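Local coordinates for protein uracil-dna glycosylase (Deinococcus radiodurans, PDB 4UQM) that belongs to the uracil-DNA glycosylase superfamily of alpha/beta proteins and is seen here with nucleic acid bound near its parallel beta-sheet, at residues K52-Y57 against T146-Q151; A170-E175 against L193-N198; I181-Y186 against I202-P207. The protein carries 1 engineered substitution. All blocks are in the same frame, centred on the assembly; numbering follows the deposited sequence.

Contact 1. Residues K52-Y57 against T146-Q151. Engineered in segment 146-151: Ala150 (natural residue Gly).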
loop_
_atom_site.group_PDB
_atom_site.type_symbol
_atom_site.label_atom_id
_atom_site.label_comp_id
_atom_site.label_asym_id
_atom_site.label_seq_id
_atom_site.Cartn_x
_atom_site.Cartn_y
_atom_site.Cartn_z
ATOM N N LYS A 52 -19.538 -14.143 -2.276
ATOM C CA LYS A 52 -20.771 -14.907 -2.098
ATOM C C LYS A 52 -20.656 -15.875 -0.933
ATOM O O LYS A 52 -21.606 -16.031 -0.156
ATOM C CB LYS A 52 -21.092 -15.654 -3.388
ATOM C CG LYS A 52 -22.266 -16.604 -3.344
ATOM C CD LYS A 52 -22.407 -17.311 -4.709
ATOM C CE LYS A 52 -23.497 -18.366 -4.751
ATOM N NZ LYS A 52 -23.186 -19.318 -5.841
ATOM N N GLU A 53 -19.504 -16.531 -0.813
ATOM C CA GLU A 53 -19.365 -17.663 0.117
ATOM C C GLU A 53 -18.709 -17.306 1.420
ATOM O O GLU A 53 -18.790 -18.071 2.347
ATOM C CB GLU A 53 -18.613 -18.828 -0.541
ATOM C CG GLU A 53 -19.290 -19.411 -1.784
ATOM C CD GLU A 53 -20.629 -20.057 -1.496
ATOM O OE1 GLU A 53 -20.925 -20.206 -0.313
ATOM O OE2 GLU A 53 -21.329 -20.456 -2.439
ATOM N N TYR A 54 -17.987 -16.175 1.468
ATOM C CA TYR A 54 -17.202 -15.762 2.661
ATOM C C TYR A 54 -17.318 -14.301 2.916
ATOM O O TYR A 54 -17.849 -13.593 2.096
ATOM C CB TYR A 54 -15.744 -16.044 2.397
ATOM C CG TYR A 54 -15.385 -17.482 2.197
ATOM C CD1 TYR A 54 -15.402 -18.350 3.284
ATOM C CD2 TYR A 54 -14.943 -17.954 0.968
ATOM C CE1 TYR A 54 -15.001 -19.683 3.137
ATOM C CE2 TYR A 54 -14.535 -19.279 0.816
ATOM C CZ TYR A 54 -14.557 -20.134 1.889
ATOM O OH TYR A 54 -14.131 -21.477 1.754
ATOM N N THR A 55 -16.822 -13.873 4.079
ATOM C CA THR A 55 -16.603 -12.477 4.359
ATOM C C THR A 55 -15.233 -12.114 3.809
ATOM O O THR A 55 -14.228 -12.695 4.246
ATOM C CB THR A 55 -16.707 -12.216 5.858
ATOM O OG1 THR A 55 -18.015 -12.605 6.344
ATOM C CG2 THR A 55 -16.448 -10.716 6.159
ATOM N N ILE A 56 -15.220 -11.153 2.912
ATOM C CA ILE A 56 -13.985 -10.701 2.243
ATOM C C ILE A 56 -13.737 -9.217 2.580
ATOM O O ILE A 56 -14.625 -8.407 2.496
ATOM C CB ILE A 56 -14.060 -10.867 0.687
ATOM C CG1 ILE A 56 -14.417 -12.315 0.318
ATOM C CG2 ILE A 56 -12.846 -10.371 -0.040
ATOM C CD1 ILE A 56 -13.449 -13.355 0.868
ATOM N N TYR A 57 -12.474 -8.882 2.888
ATOM C CA TYR A 57 -12.072 -7.549 3.229
ATOM C C TYR A 57 -11.053 -7.031 2.207
ATOM O O TYR A 57 -10.340 -7.798 1.580
ATOM C CB TYR A 57 -11.421 -7.547 4.611
ATOM C CG TYR A 57 -12.323 -8.007 5.731
ATOM C CD1 TYR A 57 -13.587 -7.478 5.940
ATOM C CD2 TYR A 57 -11.901 -9.022 6.588
ATOM C CE1 TYR A 57 -14.372 -7.912 7.001
ATOM C CE2 TYR A 57 -12.670 -9.438 7.652
ATOM C CZ TYR A 57 -13.908 -8.896 7.849
ATOM O OH TYR A 57 -14.700 -9.333 8.898
ATOM N N THR A 146 -7.264 -8.017 -1.637
ATOM C CA THR A 146 -8.395 -8.539 -0.843
ATOM C C THR A 146 -7.896 -9.720 -0.002
ATOM O O THR A 146 -6.799 -10.262 -0.246
ATOM C CB THR A 146 -9.531 -9.038 -1.768
ATOM O OG1 THR A 146 -9.037 -9.988 -2.716
ATOM C CG2 THR A 146 -10.231 -7.885 -2.495
ATOM N N VAL A 147 -8.689 -10.110 0.982
ATOM C CA VAL A 147 -8.371 -11.235 1.857
ATOM C C VAL A 147 -9.643 -11.801 2.442
ATOM O O VAL A 147 -10.621 -11.093 2.656
ATOM C CB VAL A 147 -7.422 -10.769 2.973
ATOM C CG1 VAL A 147 -8.066 -9.727 3.888
ATOM C CG2 VAL A 147 -6.888 -11.944 3.779
ATOM N N ARG A 148 -9.673 -13.104 2.633
ATOM C CA ARG A 148 -10.773 -13.749 3.363
ATOM C C ARG A 148 -10.612 -13.511 4.863
ATOM O O ARG A 148 -9.481 -13.559 5.409
ATOM C CB ARG A 148 -10.768 -15.253 3.048
ATOM C CG ARG A 148 -12.016 -16.007 3.386
ATOM C CD ARG A 148 -11.816 -17.475 3.034
ATOM N NE ARG A 148 -11.385 -17.811 1.646
ATOM C CZ ARG A 148 -10.907 -18.981 1.253
ATOM N NH1 ARG A 148 -10.782 -19.997 2.085
ATOM N NH2 ARG A 148 -10.565 -19.178 0.019
ATOM N N ALA A 149 -11.720 -13.232 5.541
ATOM C CA ALA A 149 -11.695 -13.029 6.970
ATOM C C ALA A 149 -10.924 -14.077 7.713
ATOM O O ALA A 149 -11.048 -15.259 7.431
ATOM C CB ALA A 149 -13.122 -12.940 7.513
ATOM N N ALA A 150 -10.132 -13.636 8.673
ATOM C CA ALA A 150 -9.328 -14.490 9.523
ATOM C C ALA A 150 -8.192 -15.266 8.916
ATOM O O ALA A 150 -7.535 -16.004 9.667
ATOM C CB ALA A 150 -10.212 -15.426 10.351
ATOM N N GLN A 151 -7.884 -15.066 7.622
ATOM C CA GLN A 151 -6.948 -15.927 6.913
ATOM C C GLN A 151 -5.915 -15.108 6.088
ATOM O O GLN A 151 -6.155 -14.769 4.922
ATOM C CB GLN A 151 -7.755 -16.850 6.009
ATOM C CG GLN A 151 -8.668 -17.818 6.727
ATOM C CD GLN A 151 -9.688 -18.557 5.823
ATOM O OE1 GLN A 151 -9.334 -19.013 4.719
ATOM N NE2 GLN A 151 -10.935 -18.724 6.313
#
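Tyr57 and Arg148 lose more surface to this contact than any other residues, and they do so differently, one through its backbone and ring, the other along its whole side chain. The main chain of Tyr57 is gripped twice by Val147: its N donates to Val147 O at 2.9 Å in an almost straight bond (171°), while its O takes Val147 N at a more bent 144°. Alongside, Ala149 N reaches Thr55 O at 2.9 Å. These three bonds make a small antiparallel ladder in which Ile56 faces Arg148 as a non-hydrogen-bonded pair, while Tyr57 and Val147 put their side chains on the other face. On that second face the Tyr57 ring brings CE2 to 3.5 Å from Ala149 CB.

This two-stranded pairing spans 88 intervening residues, linking the end of helix 38-53 to the segment that follows strand 138-142 of the parallel sheet. The strand 147-148 then reverses in a type II turn from Arg148 to Gln151, whose third residue, the engineered Ala150, has a positive phi.

Arg148 leaves the strand with CG anti to the backbone N and bends at chi3 (-54°), which lays its end over Tyr54. CD sits above the middle of that ring, 3.6 Å from its centroid, and the guanidinium continues outward, stacked on the ring with the two planes almost parallel in an off-centre cation-pi contact, CZ being 4.1 Å from the Tyr54 centroid. A salt bridge from NE to Glu50 of helix 38-53 probably helps to hold the group flat. Beneath the root of the arginine, Ile56 CD1 packs 3.7 Å from Arg148 CA.

Contact 2. Residues A170-E175 against L193-N198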
loop_
_atom_site.group_PDB
_atom_site.type_symbol
_atom_site.label_atom_id
_atom_site.label_comp_id
_atom_site.label_asym_id
_atom_site.label_seq_id
_atom_site.Cartn_x
_atom_site.Cartn_y
_atom_site.Cartn_z
ATOM N N ALA A 170 3.777 1.136 -13.619
ATOM C CA ALA A 170 3.353 2.492 -13.999
ATOM C C ALA A 170 4.108 3.562 -13.196
ATOM O O ALA A 170 4.514 4.614 -13.730
ATOM C CB ALA A 170 1.880 2.653 -13.772
ATOM N N VAL A 171 4.287 3.303 -11.902
ATOM C CA VAL A 171 5.068 4.206 -11.049
ATOM C C VAL A 171 6.535 4.184 -11.470
ATOM O O VAL A 171 7.155 5.238 -11.551
ATOM C CB VAL A 171 4.896 3.819 -9.574
ATOM C CG1 VAL A 171 5.725 4.696 -8.687
ATOM C CG2 VAL A 171 3.410 3.951 -9.169
ATOM N N ASN A 172 7.093 2.998 -11.756
ATOM C CA ASN A 172 8.498 2.919 -12.181
ATOM C C ASN A 172 8.794 3.688 -13.471
ATOM O O ASN A 172 9.890 4.210 -13.686
ATOM C CB ASN A 172 8.845 1.459 -12.405
ATOM C CG ASN A 172 10.272 1.263 -12.803
ATOM O OD1 ASN A 172 11.186 1.512 -12.010
ATOM N ND2 ASN A 172 10.494 0.813 -14.013
ATOM N N ALA A 173 7.807 3.749 -14.344
ATOM C CA ALA A 173 7.915 4.522 -15.585
ATOM C C ALA A 173 8.014 6.041 -15.362
ATOM O O ALA A 173 8.348 6.775 -16.314
ATOM C CB ALA A 173 6.739 4.205 -16.504
ATOM N N LYS A 174 7.683 6.537 -14.166
ATOM C CA LYS A 174 7.870 7.973 -13.895
ATOM C C LYS A 174 9.356 8.317 -13.901
ATOM O O LYS A 174 10.193 7.532 -13.436
ATOM C CB LYS A 174 7.244 8.371 -12.561
ATOM C CG LYS A 174 5.712 8.280 -12.476
ATOM C CD LYS A 174 5.261 8.219 -11.024
ATOM C CE LYS A 174 5.627 9.384 -10.173
ATOM N NZ LYS A 174 4.582 10.346 -9.917
ATOM N N GLU A 175 9.656 9.517 -14.366
ATOM C CA GLU A 175 11.033 9.992 -14.469
ATOM C C GLU A 175 11.555 10.498 -13.119
ATOM O O GLU A 175 12.676 10.183 -12.734
ATOM C CB GLU A 175 11.153 11.017 -15.615
ATOM C CG GLU A 175 10.759 10.360 -16.957
ATOM C CD GLU A 175 10.649 11.265 -18.182
ATOM O OE1 GLU A 175 9.889 12.289 -18.152
ATOM O OE2 GLU A 175 11.258 10.872 -19.224
ATOM N N LEU A 193 11.156 -5.361 -10.721
ATOM C CA LEU A 193 10.436 -4.466 -11.627
ATOM C C LEU A 193 10.897 -3.026 -11.476
ATOM O O LEU A 193 10.539 -2.186 -12.321
ATOM C CB LEU A 193 8.927 -4.514 -11.304
ATOM C CG LEU A 193 8.285 -5.891 -11.465
ATOM C CD1 LEU A 193 6.824 -5.821 -11.057
ATOM C CD2 LEU A 193 8.505 -6.479 -12.836
ATOM N N ILE A 194 11.576 -2.695 -10.368
ATOM C CA ILE A 194 11.973 -1.323 -10.082
ATOM C C ILE A 194 13.370 -1.029 -10.698
ATOM O O ILE A 194 14.413 -1.186 -10.098
ATOM C CB ILE A 194 11.870 -0.995 -8.595
ATOM C CG1 ILE A 194 10.429 -1.303 -8.104
ATOM C CG2 ILE A 194 12.192 0.481 -8.379
ATOM C CD1 ILE A 194 10.365 -1.646 -6.666
ATOM N N THR A 195 13.354 -0.666 -11.961
ATOM C CA THR A 195 14.563 -0.455 -12.751
ATOM C C THR A 195 14.857 1.002 -13.037
ATOM O O THR A 195 15.936 1.326 -13.556
ATOM C CB THR A 195 14.360 -1.109 -14.123
ATOM O OG1 THR A 195 13.185 -0.542 -14.732
ATOM C CG2 THR A 195 14.176 -2.584 -13.998
ATOM N N GLY A 196 13.931 1.904 -12.726
ATOM C CA GLY A 196 14.150 3.310 -13.080
ATOM C C GLY A 196 15.404 3.881 -12.427
ATOM O O GLY A 196 15.595 3.690 -11.204
ATOM N N LYS A 197 16.241 4.580 -13.210
ATOM C CA LYS A 197 17.550 5.036 -12.712
ATOM C C LYS A 197 17.427 5.986 -11.509
ATOM O O LYS A 197 18.328 6.050 -10.665
ATOM C CB LYS A 197 18.394 5.709 -13.810
ATOM C CG LYS A 197 17.852 7.009 -14.422
ATOM C CD LYS A 197 18.801 7.600 -15.490
ATOM N N ASN A 198 16.328 6.725 -11.448
ATOM C CA ASN A 198 16.154 7.664 -10.345
ATOM C C ASN A 198 15.433 7.153 -9.152
ATOM O O ASN A 198 15.281 7.888 -8.165
ATOM C CB ASN A 198 15.448 8.915 -10.824
ATOM C CG ASN A 198 16.284 9.693 -11.794
ATOM O OD1 ASN A 198 17.523 9.824 -11.646
ATOM N ND2 ASN A 198 15.623 10.219 -12.818
#
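The backbone of 172-175 runs within 23° of the direction of 193-198, and the two come closest at Asn172 and Gly196, whose CA atoms are 5.7 Å apart. The contact is a surface join in an alpha/beta fold: the tail of helix 160-172 and the residues after it lie beside the irregular connection that leads from helix 185-188 into the edge strand 200-204. It illustrates how an asparagine amide can bind a loop that has no regular structure.

Asn172 carries most of the contact. With CG anti to the backbone N (chi1 -178°), its amide extends away from the helix into the curve of the loop, and both ends are used. OD1 accepts Gly196 N at 2.9 Å, in the carbonyl plane and on a lone pair, and Thr195 N adds a weak, strongly bent bond to the same atom. ND2 donates to Thr195 OG1 at 3.1 Å, with the hydroxyl oxygen close to the amide plane. To present that oxygen, Thr195 holds OG1 in the crowded position between its own N and carbonyl carbon. Gripped at oxygen and nitrogen together, the amide has its rotation fixed. Gly196 has no side chain on the flank that meets the helix end, so its backbone can come near the carbonyl of Asn172, an oxygen that is hydrogen-bonded to His199.

Leu193 and Ile194 contribute little here and pack instead on helix 160-172 around Ile168. A second, separate tie lies further along, where Asn198 O meets the side chain of Arg177 and the amide of Asn198 turns back to the other segment: its ND2 donates almost straight, at 166°, to Glu175 O, 2.9 Å away and in the plane of both groups.

Contact 3. Residues I181-Y186 against I202-P207. With nucleotides of chain B.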
loop_
_atom_site.group_PDB
_atom_site.type_symbol
_atom_site.label_atom_id
_atom_site.label_comp_id
_atom_site.label_asym_id
_atom_site.label_seq_id
_atom_site.Cartn_x
_atom_site.Cartn_y
_atom_site.Cartn_z
ATOM N N ILE A 181 9.028 1.315 -0.834
ATOM C CA ILE A 181 9.245 0.628 0.449
ATOM C C ILE A 181 8.496 -0.698 0.400
ATOM O O ILE A 181 7.286 -0.735 0.356
ATOM C CB ILE A 181 8.733 1.478 1.660
ATOM C CG1 ILE A 181 9.394 2.866 1.665
ATOM C CG2 ILE A 181 8.906 0.726 2.976
ATOM C CD1 ILE A 181 8.762 3.774 2.724
ATOM N N LEU A 182 9.277 -1.800 0.397
ATOM C CA LEU A 182 8.720 -3.155 0.208
ATOM C C LEU A 182 8.787 -3.830 1.558
ATOM O O LEU A 182 9.889 -4.176 2.049
ATOM C CB LEU A 182 9.528 -3.893 -0.862
ATOM C CG LEU A 182 9.678 -3.125 -2.196
ATOM C CD1 LEU A 182 10.476 -3.986 -3.189
ATOM C CD2 LEU A 182 8.326 -2.722 -2.773
ATOM N N TRP A 183 7.615 -4.043 2.162
ATOM C CA TRP A 183 7.511 -4.653 3.474
ATOM C C TRP A 183 6.996 -6.073 3.373
ATOM O O TRP A 183 5.793 -6.277 3.163
ATOM C CB TRP A 183 6.549 -3.848 4.373
ATOM C CG TRP A 183 7.222 -2.559 4.906
ATOM C CD1 TRP A 183 8.564 -2.293 5.017
ATOM C CD2 TRP A 183 6.540 -1.428 5.446
ATOM N NE1 TRP A 183 8.760 -1.046 5.611
ATOM C CE2 TRP A 183 7.518 -0.508 5.872
ATOM C CE3 TRP A 183 5.200 -1.106 5.629
ATOM C CZ2 TRP A 183 7.145 0.717 6.456
ATOM C CZ3 TRP A 183 4.862 0.100 6.188
ATOM C CH2 TRP A 183 5.819 0.989 6.561
ATOM N N GLY A 184 7.898 -7.029 3.577
ATOM C CA GLY A 184 7.568 -8.442 3.599
ATOM C C GLY A 184 8.001 -9.185 2.353
ATOM O O GLY A 184 8.238 -8.603 1.275
ATOM N N SER A 185 8.049 -10.507 2.490
ATOM C CA SER A 185 8.549 -11.333 1.411
ATOM C C SER A 185 7.696 -11.227 0.140
ATOM O O SER A 185 8.217 -11.249 -0.977
ATOM C CB SER A 185 8.635 -12.773 1.869
ATOM O OG SER A 185 9.555 -12.900 2.965
ATOM N N TYR A 186 6.379 -11.173 0.314
ATOM C CA TYR A 186 5.510 -11.109 -0.888
ATOM C C TYR A 186 5.648 -9.760 -1.616
ATOM O O TYR A 186 5.796 -9.739 -2.862
ATOM C CB TYR A 186 4.049 -11.424 -0.519
ATOM C CG TYR A 186 3.893 -12.912 -0.227
ATOM C CD1 TYR A 186 4.132 -13.445 1.031
ATOM C CD2 TYR A 186 3.641 -13.827 -1.261
ATOM C CE1 TYR A 186 4.065 -14.782 1.262
ATOM C CE2 TYR A 186 3.598 -15.173 -1.049
ATOM C CZ TYR A 186 3.844 -15.659 0.213
ATOM O OH TYR A 186 3.806 -17.015 0.456
ATOM N N ILE A 202 13.745 0.457 -0.721
ATOM C CA ILE A 202 13.997 0.117 0.658
ATOM C C ILE A 202 13.198 -1.136 0.958
ATOM O O ILE A 202 11.999 -1.189 0.675
ATOM C CB ILE A 202 13.567 1.282 1.576
ATOM C CG1 ILE A 202 14.408 2.494 1.276
ATOM C CG2 ILE A 202 13.703 0.874 3.049
ATOM C CD1 ILE A 202 13.861 3.794 1.843
ATOM N N GLU A 203 13.837 -2.166 1.515
ATOM C CA GLU A 203 13.140 -3.415 1.731
ATOM C C GLU A 203 13.428 -3.938 3.113
ATOM O O GLU A 203 14.535 -3.798 3.632
ATOM C CB GLU A 203 13.438 -4.434 0.620
ATOM C CG GLU A 203 14.813 -4.951 0.580
ATOM C CD GLU A 203 15.057 -5.802 -0.669
ATOM O OE1 GLU A 203 14.193 -6.604 -1.074
ATOM O OE2 GLU A 203 16.041 -5.556 -1.321
ATOM N N SER A 204 12.431 -4.609 3.675
ATOM C CA SER A 204 12.594 -5.251 4.982
ATOM C C SER A 204 11.520 -6.278 5.199
ATOM O O SER A 204 10.648 -6.470 4.355
ATOM C CB SER A 204 12.508 -4.234 6.141
ATOM O OG SER A 204 11.192 -3.758 6.322
ATOM N N GLY A 205 11.571 -6.922 6.351
ATOM C CA GLY A 205 10.425 -7.684 6.793
ATOM C C GLY A 205 9.201 -6.806 7.051
ATOM O O GLY A 205 9.267 -5.576 7.242
ATOM N N HIS A 206 8.063 -7.464 7.118
ATOM C CA HIS A 206 6.815 -6.812 7.389
ATOM C C HIS A 206 6.702 -6.348 8.839
ATOM O O HIS A 206 7.267 -6.971 9.744
ATOM C CB HIS A 206 5.717 -7.862 7.019
ATOM C CG HIS A 206 4.331 -7.327 6.957
ATOM N ND1 HIS A 206 3.585 -7.132 8.089
ATOM C CD2 HIS A 206 3.560 -6.933 5.912
ATOM C CE1 HIS A 206 2.399 -6.664 7.751
ATOM N NE2 HIS A 206 2.361 -6.536 6.436
ATOM N N PRO A 207 5.940 -5.267 9.077
ATOM C CA PRO A 207 5.871 -4.777 10.473
ATOM C C PRO A 207 4.922 -5.556 11.435
ATOM O O PRO A 207 4.842 -5.249 12.608
ATOM C CB PRO A 207 5.335 -3.361 10.306
ATOM C CG PRO A 207 4.579 -3.362 8.979
ATOM C CD PRO A 207 5.403 -4.290 8.114
ATOM P P DT B 11 7.667 -11.397 6.117
ATOM O OP1 DT B 11 8.487 -10.171 6.173
ATOM O OP2 DT B 11 7.036 -11.778 4.818
ATOM O "O5'" DT B 11 8.623 -12.621 6.528
ATOM C "C5'" DT B 11 9.713 -12.365 7.441
ATOM C "C4'" DT B 11 10.540 -13.629 7.492
ATOM O "O4'" DT B 11 9.809 -14.665 8.207
ATOM C "C3'" DT B 11 10.862 -14.203 6.109
ATOM O "O3'" DT B 11 12.092 -14.904 6.242
ATOM C "C2'" DT B 11 9.889 -15.355 5.975
ATOM C "C1'" DT B 11 9.833 -15.822 7.431
ATOM N N1 DT B 11 8.712 -16.692 7.809
ATOM C C2 DT B 11 8.980 -17.714 8.695
ATOM O O2 DT B 11 10.060 -17.848 9.243
ATOM N N3 DT B 11 7.917 -18.535 8.956
ATOM C C4 DT B 11 6.639 -18.444 8.420
ATOM O O4 DT B 11 5.773 -19.238 8.761
ATOM C C5 DT B 11 6.434 -17.364 7.494
ATOM C C7 DT B 11 5.081 -17.189 6.873
ATOM C C6 DT B 11 7.463 -16.549 7.239
HETATM O O HOH W 1 11.545 -1.062 6.541
#
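Trp183 lies between two aliphatic neighbours, each offset toward the rim of its indole. Ile181 CG2 lies over one face; over the opposite face comes Pro207, which crosses the tryptophan at about a right angle with CG 4.0 Å above the ring plane. Phe96 and Phe215 meet the same indole edge-to-face. Its NE1 donates to a water that in turn donates to Ser204 OG. Ser204 OG, placed between its own N and carbonyl carbon (chi1 71°), spends its proton on Gly205 O at 2.8 Å, so indole, water, serine and the following loop form one polar chain.

Leu182 and Glu203 point to the face of the sheet opposite Ile181, Trp183 and Ser204, where the carboxylate of Glu203 is paired with Lys191 and Arg188. The two strands belong to a beta-alpha-beta unit and run parallel, with Leu182 bonded through N to Ile202 O and through O to Ser204 N. One more rung, Gly184 N to Ser204 O at 2.9 Å, carries the pairing into the loops beyond. In sequence these are the Gly-Ser loop and the start of the leucine intercalation loop of this family.

The positive phi of Gly184 lets its chain swing beside His206, whose CD2 edge lies 3.6 Å from Trp183 O while Pro207 CD rests over one face of the imidazole; ND1 is engaged by Ser208 N. Both loops turn backbone N-H groups to the phosphate of the thymidine-5'-monophosphate residue DT11 of chain B. His206 N holds OP1 at 2.9 Å, and Ser185 N holds OP2 at 2.8 Å in a bond of 175°.

In the fold
Followed from the N terminus, the chain first meets contact 1, which closes a long loop: residues 52-57, ending helix 38-53, are rejoined by residues 146-151 only after strands 77-81 and 138-142 of the parallel sheet have been laid down. Contact 1 is complete before the others open. Contact 2 closes the loop from the end of helix 160-172 to the connection before strand 200-204, and contact 3 pairs strands 179-183 and 200-204 across the helix 185-188 crossover; their segments alternate, so the two loops cross. Contacts 2 and 3 touch where Ile194 CD1 meets Leu182 CD1 at 4.2 Å. Contacts 1 and 2 lie on opposite sides of the chain's centre, their own centres 33 Å apart.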